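Local structure of hypothetical protein BACOVA_04980 (Bacteroides ovatus, 3UFI) at residues A[46-51]-A[94-99]. The protein is probably a fimbrial subunit of the FimA type that serves in cell adhesion as a building block of a pilus. Residues are numbered along the deposited sequence; the frame is centred on the assembly and turned at random. Where two conformers were deposited one is given.
Sequences VTVEAD and GEFTLN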
loop_
_atom_site.group_PDB
_atom_site.type_symbol
_atom_site.label_atom_id
_atom_site.label_comp_id
_atom_site.label_asym_id
_atom_site.label_seq_id
_atom_site.Cartn_x
_atom_site.Cartn_y
_atom_site.Cartn_z
ATOM N N VAL A 46 -10.144 -7.764 -9.274
ATOM C CA VAL A 46 -9.496 -8.556 -10.347
ATOM C C VAL A 46 -10.109 -8.189 -11.715
ATOM O O VAL A 46 -11.329 -8.182 -11.891
ATOM C CB VAL A 46 -9.570 -10.088 -10.062
ATOM C CG1 VAL A 46 -8.940 -10.906 -11.197
ATOM C CG2 VAL A 46 -8.883 -10.424 -8.724
ATOM N N THR A 47 -9.236 -7.840 -12.672
ATOM C CA THR A 47 -9.628 -7.444 -14.012
ATOM C C THR A 47 -8.953 -8.347 -15.057
ATOM O O THR A 47 -7.739 -8.555 -15.002
ATOM C CB THR A 47 -9.253 -5.964 -14.234
ATOM O OG1 THR A 47 -9.889 -5.171 -13.235
ATOM C CG2 THR A 47 -9.648 -5.440 -15.614
ATOM N N VAL A 48 -9.741 -8.811 -16.038
ATOM C CA VAL A 48 -9.255 -9.545 -17.211
ATOM C C VAL A 48 -8.871 -8.463 -18.218
ATOM O O VAL A 48 -9.741 -7.771 -18.749
ATOM C CB VAL A 48 -10.255 -10.575 -17.759
ATOM C CG1 VAL A 48 -9.711 -11.229 -19.030
ATOM C CG2 VAL A 48 -10.565 -11.630 -16.701
ATOM N N GLU A 49 -7.561 -8.236 -18.352
ATOM C CA GLU A 49 -6.971 -7.189 -19.182
ATOM C C GLU A 49 -7.005 -7.567 -20.654
ATOM O O GLU A 49 -7.542 -6.821 -21.469
ATOM C CB GLU A 49 -5.522 -6.889 -18.719
ATOM C CG GLU A 49 -4.723 -6.048 -19.707
ATOM C CD GLU A 49 -3.346 -5.589 -19.274
ATOM O OE1 GLU A 49 -3.213 -5.097 -18.131
ATOM O OE2 GLU A 49 -2.413 -5.654 -20.109
ATOM N N ALA A 50 -6.431 -8.719 -20.980
ATOM C CA ALA A 50 -6.304 -9.225 -22.336
ATOM C C ALA A 50 -6.599 -10.703 -22.415
ATOM O O ALA A 50 -6.298 -11.458 -21.495
ATOM C CB ALA A 50 -4.893 -8.962 -22.865
ATOM N N ASP A 51 -7.230 -11.075 -23.537
ATOM C CA ASP A 51 -7.574 -12.399 -24.024
ATOM C C ASP A 51 -6.760 -12.516 -25.302
ATOM O O ASP A 51 -7.038 -11.799 -26.268
ATOM C CB ASP A 51 -9.106 -12.489 -24.249
ATOM C CG ASP A 51 -9.666 -13.807 -24.780
ATOM O OD1 ASP A 51 -8.896 -14.586 -25.393
ATOM O OD2 ASP A 51 -10.880 -14.058 -24.588
ATOM N N GLY A 94 -6.489 -20.615 -24.661
ATOM C CA GLY A 94 -5.518 -19.544 -24.832
ATOM C C GLY A 94 -5.057 -18.944 -23.513
ATOM O O GLY A 94 -5.468 -19.388 -22.432
ATOM N N GLU A 95 -4.181 -17.940 -23.609
ATOM C CA GLU A 95 -3.618 -17.220 -22.470
ATOM C C GLU A 95 -4.348 -15.918 -22.237
ATOM O O GLU A 95 -4.932 -15.354 -23.160
ATOM C CB GLU A 95 -2.131 -16.936 -22.678
ATOM C CG GLU A 95 -1.292 -18.194 -22.830
ATOM C CD GLU A 95 0.208 -18.000 -22.760
ATOM O OE1 GLU A 95 0.697 -16.909 -23.136
ATOM O OE2 GLU A 95 0.896 -18.953 -22.329
ATOM N N PHE A 96 -4.315 -15.444 -20.993
ATOM C CA PHE A 96 -4.933 -14.193 -20.568
ATOM C C PHE A 96 -3.974 -13.417 -19.718
ATOM O O PHE A 96 -3.079 -13.999 -19.100
ATOM C CB PHE A 96 -6.219 -14.457 -19.770
ATOM C CG PHE A 96 -7.298 -15.210 -20.513
ATOM C CD1 PHE A 96 -7.257 -16.599 -20.615
ATOM C CD2 PHE A 96 -8.374 -14.534 -21.083
ATOM C CE1 PHE A 96 -8.250 -17.288 -21.311
ATOM C CE2 PHE A 96 -9.377 -15.226 -21.755
ATOM C CZ PHE A 96 -9.312 -16.594 -21.866
ATOM N N THR A 97 -4.154 -12.103 -19.697
ATOM C CA THR A 97 -3.457 -11.187 -18.822
ATOM C C THR A 97 -4.487 -10.679 -17.831
ATOM O O THR A 97 -5.558 -10.230 -18.232
ATOM C CB THR A 97 -2.750 -10.058 -19.564
ATOM O OG1 THR A 97 -1.798 -10.625 -20.456
ATOM C CG2 THR A 97 -2.045 -9.094 -18.603
ATOM N N LEU A 98 -4.173 -10.779 -16.539
ATOM C CA LEU A 98 -5.061 -10.309 -15.478
ATOM C C LEU A 98 -4.329 -9.371 -14.571
ATOM O O LEU A 98 -3.149 -9.578 -14.310
ATOM C CB LEU A 98 -5.601 -11.497 -14.631
ATOM C CG LEU A 98 -6.902 -12.182 -15.071
ATOM C CD1 LEU A 98 -6.726 -12.951 -16.393
ATOM C CD2 LEU A 98 -7.375 -13.154 -13.999
ATOM N N ASN A 99 -5.019 -8.348 -14.074
ATOM C CA ASN A 99 -4.489 -7.353 -13.131
ATOM C C ASN A 99 -5.241 -7.450 -11.844
ATOM O O ASN A 99 -6.419 -7.815 -11.874
ATOM C CB ASN A 99 -4.640 -5.908 -13.659
ATOM C CG ASN A 99 -4.014 -5.614 -14.981
ATOM O OD1 ASN A 99 -2.867 -5.969 -15.251
ATOM N ND2 ASN A 99 -4.749 -4.902 -15.812
HETATM O O HOH W 1 -7.212 -16.519 -24.720
#
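Glu49 and Ala50 both face Thr97, and the carbonyl oxygen of Thr97 accepts from both of their amides. Glu49 N lies 2.8 Å from Thr97 O. Ala50 N is farther from Thr97 O, at 3.3 Å, but its bond is straighter (166° against 138° at the hydrogen). Both donors approach from the same face of the carbonyl plane. Thr97 N returns a bond to Ala50 O. The Glu49 side chain runs alongside Thr97. Its CG is anti to the backbone N (chi1 167°), and the extended chain beyond brings OE2 to 3.8 Å from Thr97 CG2. Asn99 has two conformers; in one, its ND2 donates to the anti lone pair of Glu49 OE1 at 2.8 Å, nearly in the amide plane. Gln141 of strand 138-146 donates to Asn99 OD1 and helps position this amide. In that conformer, an alanine at Glu49 would probably leave Asn99 ND2 without its carboxylate partner, the amide then held mainly through OD1. On the face opposite Thr97 and Asn99, Val48 CG2 packs on Leu98 CG at 4.0 Å, while Val48 CG1 meets Phe96 CD2. Asp51, poorly ordered, lies beside the Phe96 ring. Asp51 OD1 accepts from a water shared with Glu95 O and from Asn54 N. The register shifts by one between Val48 and Ala50; before it, Thr47 and Asn99 form a regular hydrogen-bonded pair. The arrangement is a classic beta bulge between antiparallel strands 43-51 and 95-102, in a mixed sheet of the fimbrillin-like protein.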